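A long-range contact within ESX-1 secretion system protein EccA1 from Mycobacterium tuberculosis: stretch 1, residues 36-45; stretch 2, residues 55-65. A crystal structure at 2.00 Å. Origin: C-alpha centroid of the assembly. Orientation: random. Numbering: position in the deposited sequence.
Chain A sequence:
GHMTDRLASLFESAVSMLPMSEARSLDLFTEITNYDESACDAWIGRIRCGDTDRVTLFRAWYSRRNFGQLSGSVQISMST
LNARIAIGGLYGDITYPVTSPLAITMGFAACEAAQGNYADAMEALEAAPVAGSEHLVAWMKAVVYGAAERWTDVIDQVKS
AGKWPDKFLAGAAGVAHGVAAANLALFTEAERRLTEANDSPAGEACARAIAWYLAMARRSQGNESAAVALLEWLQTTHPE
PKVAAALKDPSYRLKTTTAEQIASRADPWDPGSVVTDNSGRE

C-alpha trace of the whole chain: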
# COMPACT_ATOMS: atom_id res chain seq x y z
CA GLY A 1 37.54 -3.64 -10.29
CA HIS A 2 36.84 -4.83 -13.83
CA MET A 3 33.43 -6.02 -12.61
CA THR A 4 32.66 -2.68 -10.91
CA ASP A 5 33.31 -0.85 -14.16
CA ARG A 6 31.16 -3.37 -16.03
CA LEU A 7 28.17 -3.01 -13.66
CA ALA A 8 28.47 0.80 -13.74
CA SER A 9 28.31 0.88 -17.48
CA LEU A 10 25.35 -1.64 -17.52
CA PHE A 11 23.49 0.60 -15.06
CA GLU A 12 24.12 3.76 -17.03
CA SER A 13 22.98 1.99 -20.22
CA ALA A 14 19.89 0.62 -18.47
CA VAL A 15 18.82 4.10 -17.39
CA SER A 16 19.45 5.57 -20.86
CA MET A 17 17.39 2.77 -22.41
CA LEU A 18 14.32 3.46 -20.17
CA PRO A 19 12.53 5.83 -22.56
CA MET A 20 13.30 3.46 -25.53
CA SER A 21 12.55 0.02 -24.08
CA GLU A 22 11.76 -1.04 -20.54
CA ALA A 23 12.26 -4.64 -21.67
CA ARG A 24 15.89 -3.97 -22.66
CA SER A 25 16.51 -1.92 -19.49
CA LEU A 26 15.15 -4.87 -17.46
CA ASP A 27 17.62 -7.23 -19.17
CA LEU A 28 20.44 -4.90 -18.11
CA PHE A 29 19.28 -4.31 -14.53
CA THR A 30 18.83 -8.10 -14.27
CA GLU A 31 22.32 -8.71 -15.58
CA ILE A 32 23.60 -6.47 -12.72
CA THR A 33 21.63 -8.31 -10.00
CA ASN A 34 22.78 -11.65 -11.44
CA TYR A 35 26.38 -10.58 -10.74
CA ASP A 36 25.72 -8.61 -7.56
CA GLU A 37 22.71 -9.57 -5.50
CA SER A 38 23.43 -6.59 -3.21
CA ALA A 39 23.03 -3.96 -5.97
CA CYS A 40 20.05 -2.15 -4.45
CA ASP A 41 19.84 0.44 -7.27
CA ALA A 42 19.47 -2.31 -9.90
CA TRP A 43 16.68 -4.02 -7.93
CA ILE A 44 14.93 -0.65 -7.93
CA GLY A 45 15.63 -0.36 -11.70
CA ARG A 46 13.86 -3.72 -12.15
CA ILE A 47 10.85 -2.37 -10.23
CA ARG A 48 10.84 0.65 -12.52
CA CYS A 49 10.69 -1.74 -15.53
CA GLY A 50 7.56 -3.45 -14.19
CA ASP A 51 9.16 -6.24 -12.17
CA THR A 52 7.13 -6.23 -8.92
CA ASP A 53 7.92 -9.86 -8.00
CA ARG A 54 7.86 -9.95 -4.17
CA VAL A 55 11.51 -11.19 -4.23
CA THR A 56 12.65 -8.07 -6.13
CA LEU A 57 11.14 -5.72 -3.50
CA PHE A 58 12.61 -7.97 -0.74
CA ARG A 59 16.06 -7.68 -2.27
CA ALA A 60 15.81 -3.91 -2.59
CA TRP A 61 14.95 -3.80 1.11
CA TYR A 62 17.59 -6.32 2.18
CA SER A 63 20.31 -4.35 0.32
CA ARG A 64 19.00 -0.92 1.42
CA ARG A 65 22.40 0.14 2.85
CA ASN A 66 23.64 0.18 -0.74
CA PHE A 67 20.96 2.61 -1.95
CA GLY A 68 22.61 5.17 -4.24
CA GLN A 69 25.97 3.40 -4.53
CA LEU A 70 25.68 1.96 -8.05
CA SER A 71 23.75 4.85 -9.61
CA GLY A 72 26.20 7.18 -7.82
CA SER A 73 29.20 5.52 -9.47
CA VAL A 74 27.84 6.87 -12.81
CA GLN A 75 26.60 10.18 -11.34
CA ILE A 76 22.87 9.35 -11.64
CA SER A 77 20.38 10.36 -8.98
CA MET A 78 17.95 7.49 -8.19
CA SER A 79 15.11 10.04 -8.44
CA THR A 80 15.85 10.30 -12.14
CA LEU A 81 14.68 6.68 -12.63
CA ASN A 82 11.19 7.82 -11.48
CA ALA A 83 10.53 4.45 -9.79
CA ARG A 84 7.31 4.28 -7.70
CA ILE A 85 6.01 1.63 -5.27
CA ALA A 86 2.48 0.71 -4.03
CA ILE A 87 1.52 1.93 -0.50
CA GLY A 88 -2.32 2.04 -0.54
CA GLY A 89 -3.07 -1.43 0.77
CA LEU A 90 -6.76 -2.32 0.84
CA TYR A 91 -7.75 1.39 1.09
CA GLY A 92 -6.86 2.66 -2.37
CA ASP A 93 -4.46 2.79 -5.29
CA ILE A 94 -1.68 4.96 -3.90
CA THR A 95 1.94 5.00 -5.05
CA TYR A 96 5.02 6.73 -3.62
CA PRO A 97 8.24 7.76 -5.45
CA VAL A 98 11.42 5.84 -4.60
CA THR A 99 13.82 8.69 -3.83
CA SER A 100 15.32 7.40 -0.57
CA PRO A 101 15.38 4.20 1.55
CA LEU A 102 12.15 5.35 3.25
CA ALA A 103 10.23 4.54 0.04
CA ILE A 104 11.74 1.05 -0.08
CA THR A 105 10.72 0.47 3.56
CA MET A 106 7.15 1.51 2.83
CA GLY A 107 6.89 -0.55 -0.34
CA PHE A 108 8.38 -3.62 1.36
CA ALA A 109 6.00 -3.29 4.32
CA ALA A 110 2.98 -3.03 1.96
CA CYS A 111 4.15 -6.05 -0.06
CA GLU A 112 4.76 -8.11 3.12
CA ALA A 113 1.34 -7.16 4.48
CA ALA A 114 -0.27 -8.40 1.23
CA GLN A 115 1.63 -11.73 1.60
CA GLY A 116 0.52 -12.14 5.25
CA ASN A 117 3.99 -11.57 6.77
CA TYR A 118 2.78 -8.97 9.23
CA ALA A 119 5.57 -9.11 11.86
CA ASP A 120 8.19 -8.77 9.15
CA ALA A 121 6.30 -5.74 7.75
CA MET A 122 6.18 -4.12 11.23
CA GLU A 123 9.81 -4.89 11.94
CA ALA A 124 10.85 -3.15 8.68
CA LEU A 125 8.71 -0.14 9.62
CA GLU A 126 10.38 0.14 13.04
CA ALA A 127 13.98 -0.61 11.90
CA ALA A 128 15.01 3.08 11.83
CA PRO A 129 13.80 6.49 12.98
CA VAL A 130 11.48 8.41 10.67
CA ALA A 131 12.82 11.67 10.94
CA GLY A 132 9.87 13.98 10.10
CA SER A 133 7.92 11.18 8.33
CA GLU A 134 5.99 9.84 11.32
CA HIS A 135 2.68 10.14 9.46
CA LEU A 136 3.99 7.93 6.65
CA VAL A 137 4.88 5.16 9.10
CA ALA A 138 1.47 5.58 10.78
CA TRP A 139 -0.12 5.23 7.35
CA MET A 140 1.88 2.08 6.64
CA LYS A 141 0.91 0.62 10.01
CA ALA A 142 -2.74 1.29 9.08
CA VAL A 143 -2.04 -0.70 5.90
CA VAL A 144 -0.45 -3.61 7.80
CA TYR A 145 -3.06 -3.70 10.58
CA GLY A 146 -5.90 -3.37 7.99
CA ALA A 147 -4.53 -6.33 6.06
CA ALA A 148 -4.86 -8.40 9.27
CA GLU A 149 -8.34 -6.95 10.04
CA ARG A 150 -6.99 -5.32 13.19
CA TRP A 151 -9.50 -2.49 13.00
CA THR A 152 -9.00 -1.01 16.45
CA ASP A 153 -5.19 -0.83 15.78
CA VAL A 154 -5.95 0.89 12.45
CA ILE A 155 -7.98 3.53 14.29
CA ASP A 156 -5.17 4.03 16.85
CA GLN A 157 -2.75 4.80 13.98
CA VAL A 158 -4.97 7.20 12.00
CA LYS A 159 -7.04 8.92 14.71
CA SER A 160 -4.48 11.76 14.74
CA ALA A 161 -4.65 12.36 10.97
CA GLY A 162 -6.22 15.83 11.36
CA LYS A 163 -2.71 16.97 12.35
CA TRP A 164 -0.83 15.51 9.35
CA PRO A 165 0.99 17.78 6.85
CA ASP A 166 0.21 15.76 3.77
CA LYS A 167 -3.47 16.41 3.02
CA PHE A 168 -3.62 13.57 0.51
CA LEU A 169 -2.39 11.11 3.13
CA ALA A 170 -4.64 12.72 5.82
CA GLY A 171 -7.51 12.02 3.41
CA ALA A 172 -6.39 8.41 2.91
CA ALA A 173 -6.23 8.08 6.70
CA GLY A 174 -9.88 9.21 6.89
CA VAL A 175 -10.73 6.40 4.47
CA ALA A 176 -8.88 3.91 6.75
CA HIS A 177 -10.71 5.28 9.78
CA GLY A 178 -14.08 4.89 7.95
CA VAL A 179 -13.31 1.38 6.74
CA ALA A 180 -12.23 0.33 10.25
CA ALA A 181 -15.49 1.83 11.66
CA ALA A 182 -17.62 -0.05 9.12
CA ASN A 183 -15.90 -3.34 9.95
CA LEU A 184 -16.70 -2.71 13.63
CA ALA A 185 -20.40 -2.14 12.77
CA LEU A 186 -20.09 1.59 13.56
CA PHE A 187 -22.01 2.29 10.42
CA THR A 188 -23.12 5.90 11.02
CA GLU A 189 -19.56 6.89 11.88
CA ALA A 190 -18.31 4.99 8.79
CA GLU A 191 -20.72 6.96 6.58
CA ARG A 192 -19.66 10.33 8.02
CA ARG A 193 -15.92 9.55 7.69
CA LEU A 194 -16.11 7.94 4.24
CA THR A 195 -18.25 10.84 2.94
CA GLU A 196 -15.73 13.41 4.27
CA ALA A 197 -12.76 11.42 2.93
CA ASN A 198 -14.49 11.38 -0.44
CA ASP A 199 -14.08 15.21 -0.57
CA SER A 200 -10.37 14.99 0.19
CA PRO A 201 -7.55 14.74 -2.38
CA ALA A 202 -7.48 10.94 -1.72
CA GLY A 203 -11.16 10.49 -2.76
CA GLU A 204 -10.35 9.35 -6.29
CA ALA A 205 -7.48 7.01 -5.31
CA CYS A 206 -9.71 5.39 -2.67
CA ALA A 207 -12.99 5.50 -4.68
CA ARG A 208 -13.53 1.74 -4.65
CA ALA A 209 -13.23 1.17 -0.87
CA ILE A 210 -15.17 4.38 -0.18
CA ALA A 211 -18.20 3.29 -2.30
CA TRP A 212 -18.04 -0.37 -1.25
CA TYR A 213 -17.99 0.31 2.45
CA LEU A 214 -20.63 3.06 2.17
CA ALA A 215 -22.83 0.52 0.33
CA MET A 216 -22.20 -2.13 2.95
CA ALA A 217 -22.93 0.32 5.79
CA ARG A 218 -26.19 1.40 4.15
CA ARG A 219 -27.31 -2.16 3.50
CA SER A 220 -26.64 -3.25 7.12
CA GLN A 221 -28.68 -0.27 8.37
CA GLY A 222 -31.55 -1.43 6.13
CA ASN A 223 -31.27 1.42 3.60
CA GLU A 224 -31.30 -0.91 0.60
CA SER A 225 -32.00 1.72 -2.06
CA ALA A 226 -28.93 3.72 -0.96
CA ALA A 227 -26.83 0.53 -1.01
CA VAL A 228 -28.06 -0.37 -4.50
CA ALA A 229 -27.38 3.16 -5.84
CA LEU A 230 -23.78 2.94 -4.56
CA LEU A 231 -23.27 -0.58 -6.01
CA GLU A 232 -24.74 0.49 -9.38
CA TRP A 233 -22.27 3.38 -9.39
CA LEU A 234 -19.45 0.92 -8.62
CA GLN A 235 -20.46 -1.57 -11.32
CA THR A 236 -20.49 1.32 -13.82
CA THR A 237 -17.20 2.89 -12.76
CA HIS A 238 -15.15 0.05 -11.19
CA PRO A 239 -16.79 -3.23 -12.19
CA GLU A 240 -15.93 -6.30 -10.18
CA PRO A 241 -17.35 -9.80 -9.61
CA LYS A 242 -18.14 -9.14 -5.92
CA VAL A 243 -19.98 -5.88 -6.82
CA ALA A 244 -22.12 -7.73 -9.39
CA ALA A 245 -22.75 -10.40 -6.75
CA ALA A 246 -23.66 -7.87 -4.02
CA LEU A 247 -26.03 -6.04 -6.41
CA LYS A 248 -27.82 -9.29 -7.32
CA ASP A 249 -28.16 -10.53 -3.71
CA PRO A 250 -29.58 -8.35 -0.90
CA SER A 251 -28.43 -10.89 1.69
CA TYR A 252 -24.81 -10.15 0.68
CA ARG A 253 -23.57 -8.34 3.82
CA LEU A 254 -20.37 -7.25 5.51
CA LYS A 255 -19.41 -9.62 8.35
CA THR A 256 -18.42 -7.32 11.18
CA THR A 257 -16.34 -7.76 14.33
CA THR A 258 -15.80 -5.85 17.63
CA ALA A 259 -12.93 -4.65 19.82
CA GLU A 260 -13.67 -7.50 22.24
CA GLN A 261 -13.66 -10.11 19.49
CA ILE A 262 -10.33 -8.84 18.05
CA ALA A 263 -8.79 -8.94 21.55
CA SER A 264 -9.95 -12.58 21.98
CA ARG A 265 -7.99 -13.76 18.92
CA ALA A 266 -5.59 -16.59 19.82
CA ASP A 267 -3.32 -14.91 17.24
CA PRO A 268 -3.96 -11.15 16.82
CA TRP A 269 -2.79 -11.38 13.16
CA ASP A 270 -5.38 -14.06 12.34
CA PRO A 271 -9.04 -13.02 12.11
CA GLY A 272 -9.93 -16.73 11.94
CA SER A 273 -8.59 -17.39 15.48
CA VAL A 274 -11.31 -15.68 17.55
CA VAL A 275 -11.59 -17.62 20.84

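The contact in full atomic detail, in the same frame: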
# COMPACT_ATOMS: atom_id res chain seq x y z
N ASP A 36 25.63 -9.21 -8.87
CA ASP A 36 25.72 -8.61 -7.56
C ASP A 36 24.34 -8.53 -6.95
O ASP A 36 23.58 -7.57 -7.19
CB ASP A 36 26.38 -7.24 -7.67
CG ASP A 36 26.52 -6.53 -6.31
OD1 ASP A 36 26.27 -7.15 -5.23
OD2 ASP A 36 26.89 -5.34 -6.35
N GLU A 37 24.01 -9.52 -6.14
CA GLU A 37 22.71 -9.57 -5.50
C GLU A 37 22.46 -8.41 -4.52
O GLU A 37 21.33 -8.17 -4.13
CB GLU A 37 22.48 -10.93 -4.85
CG GLU A 37 23.25 -11.20 -3.60
CD GLU A 37 22.87 -12.54 -3.01
OE1 GLU A 37 21.98 -13.24 -3.57
OE2 GLU A 37 23.45 -12.89 -1.97
N SER A 38 23.53 -7.72 -4.13
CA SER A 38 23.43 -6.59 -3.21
C SER A 38 23.26 -5.22 -3.89
O SER A 38 23.24 -4.22 -3.21
CB SER A 38 24.70 -6.58 -2.38
OG SER A 38 24.70 -7.74 -1.58
N ALA A 39 23.12 -5.20 -5.22
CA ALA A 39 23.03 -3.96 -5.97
C ALA A 39 21.61 -3.40 -5.87
O ALA A 39 20.81 -3.52 -6.80
CB ALA A 39 23.44 -4.15 -7.43
N CYS A 40 21.33 -2.79 -4.74
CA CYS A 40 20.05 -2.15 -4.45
C CYS A 40 19.49 -1.32 -5.61
O CYS A 40 18.36 -1.54 -6.03
CB CYS A 40 20.22 -1.27 -3.22
SG CYS A 40 18.68 -0.52 -2.64
N ASP A 41 20.30 -0.43 -6.17
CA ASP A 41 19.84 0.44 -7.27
C ASP A 41 19.33 -0.33 -8.50
O ASP A 41 18.41 0.12 -9.17
CB ASP A 41 20.94 1.44 -7.69
CG ASP A 41 21.31 2.39 -6.58
OD1 ASP A 41 20.60 2.42 -5.53
OD2 ASP A 41 22.29 3.14 -6.75
N ALA A 42 19.93 -1.47 -8.79
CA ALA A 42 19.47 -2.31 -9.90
C ALA A 42 18.17 -3.06 -9.59
O ALA A 42 17.35 -3.28 -10.48
CB ALA A 42 20.59 -3.26 -10.35
N TRP A 43 17.97 -3.49 -8.34
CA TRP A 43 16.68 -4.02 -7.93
C TRP A 43 15.59 -2.99 -8.09
O TRP A 43 14.52 -3.31 -8.61
CB TRP A 43 16.69 -4.56 -6.50
CG TRP A 43 17.55 -5.79 -6.32
CD1 TRP A 43 18.77 -5.86 -5.67
CD2 TRP A 43 17.29 -7.14 -6.80
NE1 TRP A 43 19.26 -7.13 -5.71
CE2 TRP A 43 18.42 -7.94 -6.39
CE3 TRP A 43 16.27 -7.73 -7.54
CZ2 TRP A 43 18.51 -9.29 -6.69
CZ3 TRP A 43 16.37 -9.08 -7.83
CH2 TRP A 43 17.47 -9.85 -7.41
N ILE A 44 15.88 -1.74 -7.74
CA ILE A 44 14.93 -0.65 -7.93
C ILE A 44 14.70 -0.39 -9.44
O ILE A 44 13.58 -0.11 -9.87
CB ILE A 44 15.38 0.62 -7.17
CG1 ILE A 44 15.38 0.32 -5.65
CG2 ILE A 44 14.50 1.82 -7.49
CD1 ILE A 44 16.09 1.38 -4.80
N GLY A 45 15.75 -0.45 -10.23
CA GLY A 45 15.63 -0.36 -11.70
C GLY A 45 14.68 -1.42 -12.24
O GLY A 45 13.83 -1.12 -13.09
N VAL A 55 10.08 -11.00 -4.51
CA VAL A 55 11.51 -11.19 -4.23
C VAL A 55 12.35 -9.93 -4.61
O VAL A 55 13.27 -9.54 -3.89
CB VAL A 55 12.04 -12.48 -4.89
CG1 VAL A 55 13.55 -12.59 -4.77
CG2 VAL A 55 11.35 -13.69 -4.25
N THR A 56 11.98 -9.28 -5.70
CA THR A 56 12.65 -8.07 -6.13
C THR A 56 12.54 -6.93 -5.09
O THR A 56 13.53 -6.27 -4.75
CB THR A 56 12.12 -7.64 -7.52
OG1 THR A 56 12.57 -8.57 -8.52
CG2 THR A 56 12.55 -6.27 -7.86
N LEU A 57 11.35 -6.71 -4.57
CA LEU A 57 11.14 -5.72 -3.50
C LEU A 57 11.90 -6.18 -2.21
O LEU A 57 12.52 -5.36 -1.52
CB LEU A 57 9.66 -5.57 -3.22
CG LEU A 57 9.12 -4.27 -2.59
CD1 LEU A 57 9.95 -3.03 -2.88
CD2 LEU A 57 7.70 -4.12 -3.10
N PHE A 58 11.87 -7.48 -1.91
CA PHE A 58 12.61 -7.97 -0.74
C PHE A 58 14.09 -7.65 -0.86
O PHE A 58 14.73 -7.23 0.10
CB PHE A 58 12.43 -9.48 -0.50
CG PHE A 58 13.47 -10.06 0.43
CD1 PHE A 58 13.37 -9.88 1.80
CD2 PHE A 58 14.59 -10.74 -0.06
CE1 PHE A 58 14.33 -10.39 2.67
CE2 PHE A 58 15.57 -11.24 0.81
CZ PHE A 58 15.43 -11.05 2.17
N ARG A 59 14.64 -7.86 -2.06
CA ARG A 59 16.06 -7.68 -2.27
C ARG A 59 16.43 -6.23 -2.18
O ARG A 59 17.53 -5.91 -1.72
CB ARG A 59 16.50 -8.29 -3.60
CG ARG A 59 16.46 -9.80 -3.54
CD ARG A 59 17.86 -10.30 -3.26
NE ARG A 59 17.83 -11.66 -2.75
CZ ARG A 59 18.54 -12.13 -1.72
NH1 ARG A 59 19.39 -11.36 -1.02
NH2 ARG A 59 18.40 -13.39 -1.38
N ALA A 60 15.55 -5.34 -2.67
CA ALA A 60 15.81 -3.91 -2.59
C ALA A 60 15.88 -3.53 -1.11
O ALA A 60 16.81 -2.83 -0.68
CB ALA A 60 14.73 -3.12 -3.32
N TRP A 61 14.96 -4.05 -0.32
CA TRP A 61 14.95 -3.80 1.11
C TRP A 61 16.15 -4.37 1.83
O TRP A 61 16.78 -3.70 2.67
CB TRP A 61 13.67 -4.35 1.71
CG TRP A 61 13.69 -4.47 3.20
CD1 TRP A 61 13.78 -5.64 3.96
CD2 TRP A 61 13.70 -3.39 4.16
NE1 TRP A 61 13.82 -5.34 5.29
CE2 TRP A 61 13.76 -4.01 5.48
CE3 TRP A 61 13.67 -2.03 4.06
CZ2 TRP A 61 13.79 -3.27 6.64
CZ3 TRP A 61 13.69 -1.28 5.26
CH2 TRP A 61 13.74 -1.90 6.51
N TYR A 62 16.47 -5.63 1.54
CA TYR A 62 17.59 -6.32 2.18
C TYR A 62 18.94 -5.62 1.91
O TYR A 62 19.80 -5.59 2.77
CB TYR A 62 17.63 -7.78 1.68
CG TYR A 62 18.60 -8.68 2.41
CD1 TYR A 62 18.19 -9.42 3.52
CD2 TYR A 62 19.92 -8.82 1.97
CE1 TYR A 62 19.09 -10.26 4.19
CE2 TYR A 62 20.81 -9.66 2.61
CZ TYR A 62 20.41 -10.38 3.73
OH TYR A 62 21.32 -11.20 4.39
N SER A 63 19.09 -5.06 0.71
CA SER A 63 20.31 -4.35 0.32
C SER A 63 20.21 -2.81 0.47
O SER A 63 21.02 -2.05 -0.12
CB SER A 63 20.67 -4.73 -1.14
OG SER A 63 19.69 -4.30 -2.05
N ARG A 64 19.26 -2.35 1.27
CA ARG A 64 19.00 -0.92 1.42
C ARG A 64 20.21 -0.04 1.83
O ARG A 64 20.27 1.14 1.50
CB ARG A 64 17.87 -0.70 2.43
CG ARG A 64 18.19 -1.12 3.85
CD ARG A 64 16.95 -1.11 4.72
NE ARG A 64 17.24 -1.59 6.07
CZ ARG A 64 17.28 -2.86 6.45
NH1 ARG A 64 17.11 -3.85 5.58
NH2 ARG A 64 17.50 -3.14 7.72
N ARG A 65 21.19 -0.62 2.53
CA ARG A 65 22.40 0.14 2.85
C ARG A 65 23.23 0.51 1.64
O ARG A 65 24.11 1.35 1.74
CB ARG A 65 23.28 -0.62 3.82
CG ARG A 65 22.72 -0.67 5.20
CD ARG A 65 23.70 -1.47 6.05
NE ARG A 65 23.62 -1.14 7.46
CZ ARG A 65 24.41 -1.72 8.37
NH1 ARG A 65 25.29 -2.65 8.00
NH2 ARG A 65 24.28 -1.38 9.63
O HOH W 1 20.43 -8.51 -1.36

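No clear direct hydrogen bond crosses this contact; its polar groups are mostly settled within their own stretch, leaving packing, one water and a loose charge pair to join the two. The centre is Trp43, the residue most covered by the other stretch. Its indole NE1 donates to Glu37 O at 2.8 Å, which ties the ring back to the turn preceding its own helix and leaves a face free. Arg59 uses that face: its CB lies 3.5 Å from the centroid of the five-membered ring, nearly along the ring normal, a CH-pi contact made by the aliphatic base of a charged residue.

The long arginine then runs out toward Glu37. Glu37 OE1 and Arg59 NH1 are 4.1 Å apart, but the oxygen sits over the guanidinium face and no N-H points at it, so the pair offers charge attraction without a salt bridge. A water does the bridging, donating to Glu37 O and accepting from Arg59 NH1; the same carbonyl thus serves both indole and water.

Helices 40-45 and 55-62 run roughly antiparallel, 152° between directions, with axes approaching to 8.4 Å. Small residues suit this spacing. Ala60 lies opposite Cys40, their CA atoms 5.0 Å apart, and its CB meets Trp43 CB at 4.0 Å and Ile44 CG1 at 4.2 Å. Thr56 extends the packing, with CG2 3.6 Å from Trp43 O, while its hydroxyl is satisfied elsewhere in the structure.

Ser63, the first residue to leave helical phi/psi, points its CA-to-CB bond toward the first stretch. Its OG donates to Arg59 O at 2.7 Å, so a buried hydroxyl is paid for locally and can pack as a compact group, 3.2 Å from Cys40 CA. Ser63 CB comes within 3.3 Å of Ser38 O. The rule is economical: satisfy the buried polar atoms without the facing stretch, then pack closely.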